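Local atomic coordinates of 5-carboxyvanillate decarboxylase (Sphingobium sp. SYK-6, PDB entry 4ICM), a protein that probably removes a carboxyl group from 5-carboxyvanillate, using a manganese ion held in an amidohydrolase-type barrel. Residues A[8-13]-A[75-80]; A[67-72]-A[294-299]; A[171-176]-A[221-226]. All coordinates share one frame; numbering follows the deposited sequence.

Interaction 1 of 3, residues A[8-13]-A[75-80]. With MN (manganese (II) ion), chain I.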
loop_
_atom_site.group_PDB
_atom_site.type_symbol
_atom_site.label_atom_id
_atom_site.label_comp_id
_atom_site.label_asym_id
_atom_site.label_seq_id
_atom_site.Cartn_x
_atom_site.Cartn_y
_atom_site.Cartn_z
ATOM N N GLU A 8 -14.581 9.339 -11.823
ATOM C CA GLU A 8 -14.917 8.203 -10.959
ATOM C C GLU A 8 -16.211 8.484 -10.224
ATOM O O GLU A 8 -16.255 8.522 -8.993
ATOM C CB GLU A 8 -13.795 7.874 -9.965
ATOM C CG GLU A 8 -13.900 6.455 -9.385
ATOM C CD GLU A 8 -12.903 6.195 -8.274
ATOM O OE1 GLU A 8 -11.680 6.205 -8.539
ATOM O OE2 GLU A 8 -13.333 5.966 -7.131
ATOM N N GLU A 9 -17.272 8.684 -10.990
ATOM C CA GLU A 9 -18.508 9.182 -10.407
ATOM C C GLU A 9 -19.540 8.075 -10.371
ATOM O O GLU A 9 -20.007 7.614 -11.405
ATOM C CB GLU A 9 -18.987 10.399 -11.194
ATOM C CG GLU A 9 -17.831 11.362 -11.477
ATOM C CD GLU A 9 -16.979 11.632 -10.234
ATOM O OE1 GLU A 9 -15.725 11.570 -10.317
ATOM O OE2 GLU A 9 -17.561 11.907 -9.164
ATOM N N ALA A 10 -19.878 7.648 -9.163
ATOM C CA ALA A 10 -20.719 6.480 -8.960
ATOM C C ALA A 10 -22.204 6.744 -9.227
ATOM O O ALA A 10 -22.713 7.839 -9.003
ATOM C CB ALA A 10 -20.527 5.946 -7.554
ATOM N N VAL A 11 -22.894 5.711 -9.685
ATOM C CA VAL A 11 -24.317 5.814 -9.932
ATOM C C VAL A 11 -24.891 4.417 -9.732
ATOM O O VAL A 11 -24.154 3.439 -9.772
ATOM C CB VAL A 11 -24.591 6.351 -11.362
ATOM C CG1 VAL A 11 -24.176 5.325 -12.423
ATOM C CG2 VAL A 11 -26.046 6.742 -11.528
ATOM N N THR A 12 -26.191 4.310 -9.490
ATOM C CA THR A 12 -26.817 2.988 -9.476
ATOM C C THR A 12 -28.187 3.046 -10.144
ATOM O O THR A 12 -28.689 4.124 -10.457
ATOM C CB THR A 12 -26.948 2.425 -8.046
ATOM O OG1 THR A 12 -27.359 1.053 -8.106
ATOM C CG2 THR A 12 -27.967 3.226 -7.255
ATOM N N PHE A 13 -28.779 1.880 -10.364
ATOM C CA PHE A 13 -30.064 1.789 -11.042
ATOM C C PHE A 13 -30.953 0.834 -10.249
ATOM O O PHE A 13 -30.450 -0.080 -9.583
ATOM C CB PHE A 13 -29.862 1.284 -12.469
ATOM C CG PHE A 13 -28.785 2.016 -13.228
ATOM C CD1 PHE A 13 -29.046 3.233 -13.824
ATOM C CD2 PHE A 13 -27.507 1.479 -13.350
ATOM C CE1 PHE A 13 -28.058 3.908 -14.522
ATOM C CE2 PHE A 13 -26.513 2.153 -14.053
ATOM C CZ PHE A 13 -26.795 3.368 -14.641
ATOM N N SER A 75 -20.184 5.436 -13.419
ATOM C CA SER A 75 -19.896 4.010 -13.297
ATOM C C SER A 75 -20.836 3.381 -12.280
ATOM O O SER A 75 -21.107 3.966 -11.234
ATOM C CB SER A 75 -18.433 3.785 -12.883
ATOM O OG SER A 75 -18.063 4.629 -11.797
ATOM N N LEU A 76 -21.349 2.196 -12.585
ATOM C CA LEU A 76 -22.146 1.492 -11.595
ATOM C C LEU A 76 -21.282 1.335 -10.342
ATOM O O LEU A 76 -20.126 0.899 -10.407
ATOM C CB LEU A 76 -22.629 0.141 -12.117
ATOM C CG LEU A 76 -23.420 -0.668 -11.092
ATOM C CD1 LEU A 76 -24.815 -0.070 -10.871
ATOM C CD2 LEU A 76 -23.488 -2.111 -11.525
ATOM N N THR A 77 -21.838 1.753 -9.214
ATOM C CA THR A 77 -21.113 1.786 -7.954
ATOM C C THR A 77 -20.662 0.384 -7.517
ATOM O O THR A 77 -21.306 -0.623 -7.848
ATOM C CB THR A 77 -22.003 2.436 -6.865
ATOM O OG1 THR A 77 -21.227 2.714 -5.697
ATOM C CG2 THR A 77 -23.164 1.524 -6.509
ATOM N N ALA A 78 -19.547 0.322 -6.788
ATOM C CA ALA A 78 -19.101 -0.923 -6.178
ATOM C C ALA A 78 -20.156 -1.383 -5.189
ATOM O O ALA A 78 -20.779 -0.558 -4.505
ATOM C CB ALA A 78 -17.760 -0.722 -5.471
ATOM N N PRO A 79 -20.356 -2.703 -5.089
ATOM C CA PRO A 79 -19.576 -3.747 -5.764
ATOM C C PRO A 79 -20.105 -4.173 -7.133
ATOM O O PRO A 79 -19.836 -5.301 -7.545
ATOM C CB PRO A 79 -19.688 -4.919 -4.794
ATOM C CG PRO A 79 -21.059 -4.768 -4.245
ATOM C CD PRO A 79 -21.337 -3.279 -4.157
ATOM N N GLY A 80 -20.830 -3.306 -7.827
ATOM C CA GLY A 80 -21.289 -3.631 -9.166
ATOM C C GLY A 80 -22.220 -4.831 -9.167
ATOM O O GLY A 80 -23.112 -4.912 -8.342
HETATM MN MN MN I . -15.213 5.461 -6.107
HETATM O O HOH W 1 -16.782 5.993 -7.773
HETATM O O HOH W 2 -16.559 6.493 -13.478
HETATM O O HOH W 3 -16.896 4.963 -4.785
HETATM O O HOH W 4 -14.100 4.731 -4.252
#
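S75 N and V11 N tie the two strands together: S75 N donates to E9 O, and V11 N donates to S75 O at 2.9 Å, the usual alternation of a parallel pair. The pairing runs one step past the end of strand 71-76, where T77 N reaches V11 O at 2.9 Å with an N-H...O angle of 149°. Two CA-H...O contacts, A10 CA to S75 O and L76 CA to V11 O, fill in between these bonds.

Within strand 5-11, E8 extends fully beyond CG and puts OE2 on the manganese ion at 2.2 Å. Water 1, also a metal ligand, donates to E8 O, giving the residue a second link to the site.

Side chains close around the backbone. L76 CD1 lies against T12, 3.9 Å from T12 OG1, and obliquely against the F13 ring, 4.0 Å from F13 CD2. A10 CB rests on T77 OG1 (3.8 Å), whose hydroxyl is itself hydrogen-bonded to Y300. S75 OG gives its hydrogen bond to water 2.

Further bonds position the acidic pair: E8 OE1 is hydrogen-bonded to Y172 and S272, and the E9 carboxylate takes the backbone N of I296, D297 and Y298. Outside the pair, L53 lies against A10, T12 and T77, and M100 against V11 and F13, so helices 49-54 and 86-106 both pack on these neighbouring barrel strands.

Interaction 2 of 3, residues A[67-72]-A[294-299]. With MN (manganese (II) ion), chain I.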
loop_
_atom_site.group_PDB
_atom_site.type_symbol
_atom_site.label_atom_id
_atom_site.label_comp_id
_atom_site.label_asym_id
_atom_site.label_seq_id
_atom_site.Cartn_x
_atom_site.Cartn_y
_atom_site.Cartn_z
ATOM N N ASN A 67 -20.659 24.289 -9.464
ATOM C CA ASN A 67 -19.202 24.196 -9.345
ATOM C C ASN A 67 -18.458 24.251 -10.682
ATOM O O ASN A 67 -17.224 24.177 -10.728
ATOM C CB ASN A 67 -18.824 22.945 -8.550
ATOM C CG ASN A 67 -19.232 23.050 -7.092
ATOM O OD1 ASN A 67 -18.595 23.757 -6.317
ATOM N ND2 ASN A 67 -20.294 22.350 -6.717
ATOM N N GLY A 68 -19.216 24.397 -11.764
ATOM C CA GLY A 68 -18.634 24.475 -13.092
ATOM C C GLY A 68 -18.007 23.167 -13.542
ATOM O O GLY A 68 -16.973 23.170 -14.207
ATOM N N VAL A 69 -18.633 22.049 -13.180
ATOM C CA VAL A 69 -18.176 20.740 -13.627
ATOM C C VAL A 69 -18.837 20.412 -14.965
ATOM O O VAL A 69 -20.064 20.343 -15.055
ATOM C CB VAL A 69 -18.520 19.641 -12.617
ATOM C CG1 VAL A 69 -18.031 18.271 -13.124
ATOM C CG2 VAL A 69 -17.867 19.951 -11.269
ATOM N N ASP A 70 -18.031 20.202 -16.002
ATOM C CA ASP A 70 -18.609 19.983 -17.325
ATOM C C ASP A 70 -19.276 18.613 -17.401
ATOM O O ASP A 70 -20.407 18.491 -17.881
ATOM C CB ASP A 70 -17.560 20.155 -18.426
ATOM C CG ASP A 70 -18.182 20.245 -19.825
ATOM O OD1 ASP A 70 -19.237 20.900 -19.969
ATOM O OD2 ASP A 70 -17.629 19.655 -20.780
ATOM N N MET A 71 -18.578 17.580 -16.935
ATOM C CA MET A 71 -19.063 16.208 -17.080
ATOM C C MET A 71 -18.800 15.315 -15.884
ATOM O O MET A 71 -17.818 15.499 -15.153
ATOM C CB MET A 71 -18.418 15.547 -18.302
ATOM C CG MET A 71 -18.715 16.252 -19.623
ATOM S SD MET A 71 -18.072 15.334 -21.030
ATOM C CE MET A 71 -19.278 14.007 -21.126
ATOM N N HIS A 72 -19.679 14.335 -15.710
ATOM C CA HIS A 72 -19.362 13.145 -14.933
ATOM C C HIS A 72 -19.252 11.946 -15.859
ATOM O O HIS A 72 -20.102 11.736 -16.745
ATOM C CB HIS A 72 -20.456 12.837 -13.916
ATOM C CG HIS A 72 -20.367 13.637 -12.660
ATOM N ND1 HIS A 72 -20.968 13.234 -11.488
ATOM C CD2 HIS A 72 -19.765 14.819 -12.390
ATOM C CE1 HIS A 72 -20.737 14.129 -10.546
ATOM N NE2 HIS A 72 -20.007 15.101 -11.065
ATOM N N TRP A 294 -8.274 13.933 -13.360
ATOM C CA TRP A 294 -9.020 14.404 -12.213
ATOM C C TRP A 294 -10.304 13.594 -12.035
ATOM O O TRP A 294 -10.883 13.074 -12.998
ATOM C CB TRP A 294 -9.326 15.893 -12.387
ATOM C CG TRP A 294 -10.205 16.506 -11.333
ATOM C CD1 TRP A 294 -9.849 16.841 -10.055
ATOM C CD2 TRP A 294 -11.577 16.894 -11.490
ATOM N NE1 TRP A 294 -10.928 17.403 -9.402
ATOM C CE2 TRP A 294 -12.000 17.438 -10.263
ATOM C CE3 TRP A 294 -12.498 16.818 -12.558
ATOM C CZ2 TRP A 294 -13.299 17.926 -10.063
ATOM C CZ3 TRP A 294 -13.794 17.295 -12.354
ATOM C CH2 TRP A 294 -14.178 17.840 -11.114
ATOM N N ALA A 295 -10.733 13.476 -10.788
ATOM C CA ALA A 295 -12.003 12.843 -10.462
ATOM C C ALA A 295 -12.518 13.416 -9.148
ATOM O O ALA A 295 -11.780 14.096 -8.422
ATOM C CB ALA A 295 -11.851 11.324 -10.380
ATOM N N ILE A 296 -13.781 13.147 -8.852
ATOM C CA ILE A 296 -14.395 13.620 -7.622
ATOM C C ILE A 296 -14.621 12.487 -6.633
ATOM O O ILE A 296 -14.313 12.636 -5.449
ATOM C CB ILE A 296 -15.748 14.289 -7.899
ATOM C CG1 ILE A 296 -15.579 15.504 -8.809
ATOM C CG2 ILE A 296 -16.418 14.704 -6.587
ATOM C CD1 ILE A 296 -16.921 16.088 -9.294
ATOM N N ASP A 297 -15.158 11.371 -7.134
ATOM C CA ASP A 297 -15.632 10.236 -6.327
ATOM C C ASP A 297 -16.957 10.585 -5.645
ATOM O O ASP A 297 -17.197 10.217 -4.496
ATOM C CB ASP A 297 -14.595 9.786 -5.285
ATOM C CG ASP A 297 -14.554 8.278 -5.102
ATOM O OD1 ASP A 297 -15.434 7.583 -5.658
ATOM O OD2 ASP A 297 -13.637 7.798 -4.390
ATOM N N TYR A 298 -17.798 11.324 -6.365
ATOM C CA TYR A 298 -19.141 11.648 -5.926
ATOM C C TYR A 298 -19.937 10.347 -5.991
ATOM O O TYR A 298 -19.701 9.528 -6.875
ATOM C CB TYR A 298 -19.742 12.689 -6.879
ATOM C CG TYR A 298 -21.142 13.116 -6.536
ATOM C CD1 TYR A 298 -21.373 14.114 -5.599
ATOM C CD2 TYR A 298 -22.241 12.518 -7.143
ATOM C CE1 TYR A 298 -22.668 14.512 -5.272
ATOM C CE2 TYR A 298 -23.546 12.910 -6.825
ATOM C CZ TYR A 298 -23.750 13.910 -5.893
ATOM O OH TYR A 298 -25.024 14.308 -5.566
ATOM N N PRO A 299 -20.876 10.138 -5.059
ATOM C CA PRO A 299 -21.313 11.008 -3.962
ATOM C C PRO A 299 -20.610 10.742 -2.637
ATOM O O PRO A 299 -21.004 11.291 -1.607
ATOM C CB PRO A 299 -22.798 10.654 -3.833
ATOM C CG PRO A 299 -22.837 9.200 -4.162
ATOM C CD PRO A 299 -21.794 8.998 -5.250
HETATM MN MN MN I . -15.213 5.461 -6.107
HETATM O O HOH W 4 -14.100 4.731 -4.252
HETATM O O HOH W 1 -16.782 5.993 -7.773
HETATM O O HOH W 3 -16.896 4.963 -4.785
#
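H72 presents the edge of its imidazole to the face of the Y298 phenol in an offset edge-to-face pair, centroids 5.8 Å apart and planes at 60°. H72 CE1 makes the approach, 4.1 Å from Y298 CD2. P299 CB covers the centre of one face of the Y298 ring, 3.7 Å above its plane, while V69 CG1 sits in plane at the edge of the imidazole. Across the contact V69 also sends CG2 to the edge of the W294 indole, 4.3 Å from CH2.

I296 approaches the imidazole elsewhere, its CD1 3.7 Å from H72 NE2. With CG1 anti to the carbonyl carbon (chi1 -61°), the isoleucine chain runs out to H72 and crosses it at about a right angle. NE2 is buried here against carbon and has no polar partner in the model. W294 NE1 in turn donates to A306 O.

D297, directly after I296, binds the manganese ion through OD1 at 2.2 Å, and its OD2 accepts a hydrogen bond from metal-bound water 4. A cis peptide precedes P299. An aspartate ligand in the loop just after the eighth barrel strand is characteristic of metal sites in amidohydrolase-type barrels.

Interaction 3 of 3, residues A[171-176]-A[221-226]. With MN (manganese (II) ion), chain I.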
loop_
_atom_site.group_PDB
_atom_site.type_symbol
_atom_site.label_atom_id
_atom_site.label_comp_id
_atom_site.label_asym_id
_atom_site.label_seq_id
_atom_site.Cartn_x
_atom_site.Cartn_y
_atom_site.Cartn_z
ATOM N N LEU A 171 -10.152 0.022 -19.074
ATOM C CA LEU A 171 -10.809 -0.590 -17.912
ATOM C C LEU A 171 -10.429 0.115 -16.619
ATOM O O LEU A 171 -9.266 0.091 -16.218
ATOM C CB LEU A 171 -10.431 -2.069 -17.786
ATOM C CG LEU A 171 -10.969 -2.765 -16.523
ATOM C CD1 LEU A 171 -12.513 -2.836 -16.525
ATOM C CD2 LEU A 171 -10.359 -4.162 -16.337
ATOM N N TYR A 172 -11.414 0.742 -15.978
ATOM C CA TYR A 172 -11.237 1.341 -14.667
ATOM C C TYR A 172 -11.410 0.242 -13.632
ATOM O O TYR A 172 -12.495 -0.334 -13.517
ATOM C CB TYR A 172 -12.301 2.430 -14.447
ATOM C CG TYR A 172 -11.930 3.516 -13.459
ATOM C CD1 TYR A 172 -11.511 3.205 -12.172
ATOM C CD2 TYR A 172 -12.001 4.859 -13.819
ATOM C CE1 TYR A 172 -11.179 4.210 -11.265
ATOM C CE2 TYR A 172 -11.666 5.865 -12.926
ATOM C CZ TYR A 172 -11.254 5.532 -11.651
ATOM O OH TYR A 172 -10.927 6.526 -10.755
ATOM N N ILE A 173 -10.348 -0.066 -12.893
ATOM C CA ILE A 173 -10.440 -1.047 -11.821
ATOM C C ILE A 173 -10.649 -0.278 -10.528
ATOM O O ILE A 173 -9.712 0.249 -9.934
ATOM C CB ILE A 173 -9.196 -1.938 -11.710
ATOM C CG1 ILE A 173 -8.902 -2.611 -13.048
ATOM C CG2 ILE A 173 -9.407 -2.981 -10.637
ATOM C CD1 ILE A 173 -7.802 -3.710 -12.975
ATOM N N HIS A 174 -11.913 -0.183 -10.146
ATOM C CA HIS A 174 -12.361 0.572 -8.989
ATOM C C HIS A 174 -12.193 -0.316 -7.759
ATOM O O HIS A 174 -12.115 -1.541 -7.892
ATOM C CB HIS A 174 -13.843 0.920 -9.217
ATOM C CG HIS A 174 -14.443 1.803 -8.171
ATOM N ND1 HIS A 174 -14.866 1.327 -6.948
ATOM C CD2 HIS A 174 -14.745 3.123 -8.186
ATOM C CE1 HIS A 174 -15.366 2.324 -6.241
ATOM N NE2 HIS A 174 -15.313 3.422 -6.974
ATOM N N PRO A 175 -12.104 0.281 -6.557
ATOM C CA PRO A 175 -11.978 -0.623 -5.412
ATOM C C PRO A 175 -13.235 -1.417 -5.073
ATOM O O PRO A 175 -14.345 -1.124 -5.528
ATOM C CB PRO A 175 -11.655 0.325 -4.250
ATOM C CG PRO A 175 -10.987 1.476 -4.899
ATOM C CD PRO A 175 -11.729 1.662 -6.196
ATOM N N ARG A 176 -12.997 -2.408 -4.218
ATOM C CA ARG A 176 -13.982 -3.253 -3.590
ATOM C C ARG A 176 -13.335 -3.524 -2.234
ATOM O O ARG A 176 -12.148 -3.246 -2.068
ATOM C CB ARG A 176 -14.023 -4.549 -4.369
ATOM C CG ARG A 176 -15.355 -5.111 -4.568
ATOM C CD ARG A 176 -15.197 -6.563 -4.906
ATOM N NE ARG A 176 -16.074 -7.333 -4.053
ATOM C CZ ARG A 176 -16.589 -8.504 -4.386
ATOM N NH1 ARG A 176 -16.292 -9.044 -5.564
ATOM N NH2 ARG A 176 -17.392 -9.131 -3.539
ATOM N N LEU A 221 -3.795 -3.380 -23.495
ATOM C CA LEU A 221 -4.739 -3.043 -22.426
ATOM C C LEU A 221 -4.456 -1.655 -21.865
ATOM O O LEU A 221 -3.302 -1.252 -21.726
ATOM C CB LEU A 221 -4.661 -4.044 -21.276
ATOM C CG LEU A 221 -5.337 -5.397 -21.418
ATOM C CD1 LEU A 221 -5.069 -6.229 -20.160
ATOM C CD2 LEU A 221 -6.848 -5.236 -21.682
ATOM N N LYS A 222 -5.515 -0.921 -21.555
ATOM C CA LYS A 222 -5.386 0.302 -20.787
ATOM C C LYS A 222 -6.183 0.123 -19.500
ATOM O O LYS A 222 -7.383 -0.143 -19.540
ATOM C CB LYS A 222 -5.882 1.516 -21.579
ATOM C CG LYS A 222 -5.748 2.854 -20.834
ATOM C CD LYS A 222 -4.283 3.265 -20.636
ATOM C CE LYS A 222 -3.685 3.826 -21.923
ATOM N NZ LYS A 222 -2.192 3.674 -22.000
ATOM N N ILE A 223 -5.493 0.227 -18.368
ATOM C CA ILE A 223 -6.103 0.125 -17.048
ATOM C C ILE A 223 -6.047 1.475 -16.341
ATOM O O ILE A 223 -5.045 2.182 -16.426
ATOM C CB ILE A 223 -5.364 -0.906 -16.179
ATOM C CG1 ILE A 223 -5.232 -2.246 -16.918
ATOM C CG2 ILE A 223 -6.052 -1.073 -14.823
ATOM C CD1 ILE A 223 -6.567 -2.929 -17.223
ATOM N N VAL A 224 -7.123 1.836 -15.647
ATOM C CA VAL A 224 -7.158 3.091 -14.913
ATOM C C VAL A 224 -7.347 2.783 -13.430
ATOM O O VAL A 224 -8.181 1.950 -13.068
ATOM C CB VAL A 224 -8.288 4.008 -15.425
ATOM C CG1 VAL A 224 -8.407 5.242 -14.563
ATOM C CG2 VAL A 224 -8.022 4.405 -16.885
ATOM N N LEU A 225 -6.551 3.432 -12.583
ATOM C CA LEU A 225 -6.689 3.284 -11.135
ATOM C C LEU A 225 -6.961 4.623 -10.484
ATOM O O LEU A 225 -6.244 5.606 -10.734
ATOM C CB LEU A 225 -5.422 2.690 -10.526
ATOM C CG LEU A 225 -5.074 1.265 -10.955
ATOM C CD1 LEU A 225 -3.690 0.904 -10.436
ATOM C CD2 LEU A 225 -6.121 0.289 -10.441
ATOM N N GLY A 226 -7.973 4.658 -9.619
ATOM C CA GLY A 226 -8.298 5.869 -8.891
ATOM C C GLY A 226 -7.420 6.032 -7.659
ATOM O O GLY A 226 -6.462 5.280 -7.468
HETATM MN MN MN I . -15.213 5.461 -6.107
HETATM O O HOH W 5 -9.174 2.559 -8.457
HETATM O O HOH W 1 -16.782 5.993 -7.773
HETATM O O HOH W 3 -16.896 4.963 -4.785
HETATM O O HOH W 4 -14.100 4.731 -4.252
#
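L171 and V224 take part in all three direct hydrogen bonds across this parallel strand pair. L171 N donates to K222 O at 2.8 Å, almost straight at 170°; L171 O takes V224 N at 2.8 Å, and I173 N closes on V224 O at 3.0 Å. Past the last of these, water 5 bridges the strands, donating to I173 O and accepting from G226 N.

H174, the residue after I173, binds the manganese ion through NE2 at 2.2 Å. Its other nitrogen, ND1, donates to P175 O on a lone pair in the carbonyl plane, with the oxygen also near the imidazole plane, which fixes the rotation of the ring and so aims NE2 at the metal.

The packing centres on Y172. V224 CG1 sits over its ring face, 3.8 Å from the centroid and 19° off the normal, a CH-pi contact. With CG anti to the backbone N (chi1 -155°), the ring extends out beside V224 until OH lies 3.3 Å from G226 CA; a CB on that residue would clash. OH hydrogen-bonds to E8 OE1 and T270 OG1. A phenylalanine here would keep the ring over V224 but would probably cost E8 OE1 one of its two hydrogen-bond partners and leave T270 OG1 without its phenol mate.

On the opposite side of the strands, I173 CD1 meets I223 CG2 at 3.7 Å. The chemistry thus joins a greasy strand interface to a second shell: Y172 probably steadies one metal ligand, E8, while H174, two residues further along the strand, supplies another.

How the interactions relate
All three contacts reach the eight-stranded parallel sheet of a TIM-barrel type fold and converge on the same manganese ion, with E8 from interaction 1, D297 from interaction 2, H174 from interaction 3 and waters 1, 3 and 4 as its ligands. Centres lie about 14 Å (1 to 2), 13 Å (1 to 3) and 18 Å (2 to 3) apart. Interactions 1 and 2 share strand 71-76, and E9 of the first hydrogen-bonds I296 and Y298 of the second. Along the chain, 1 and 2 interleave, 1 closes before 3 opens, and 3 nests inside the loop closed by 2. The metal thus ties together the first, fifth and eighth strand regions.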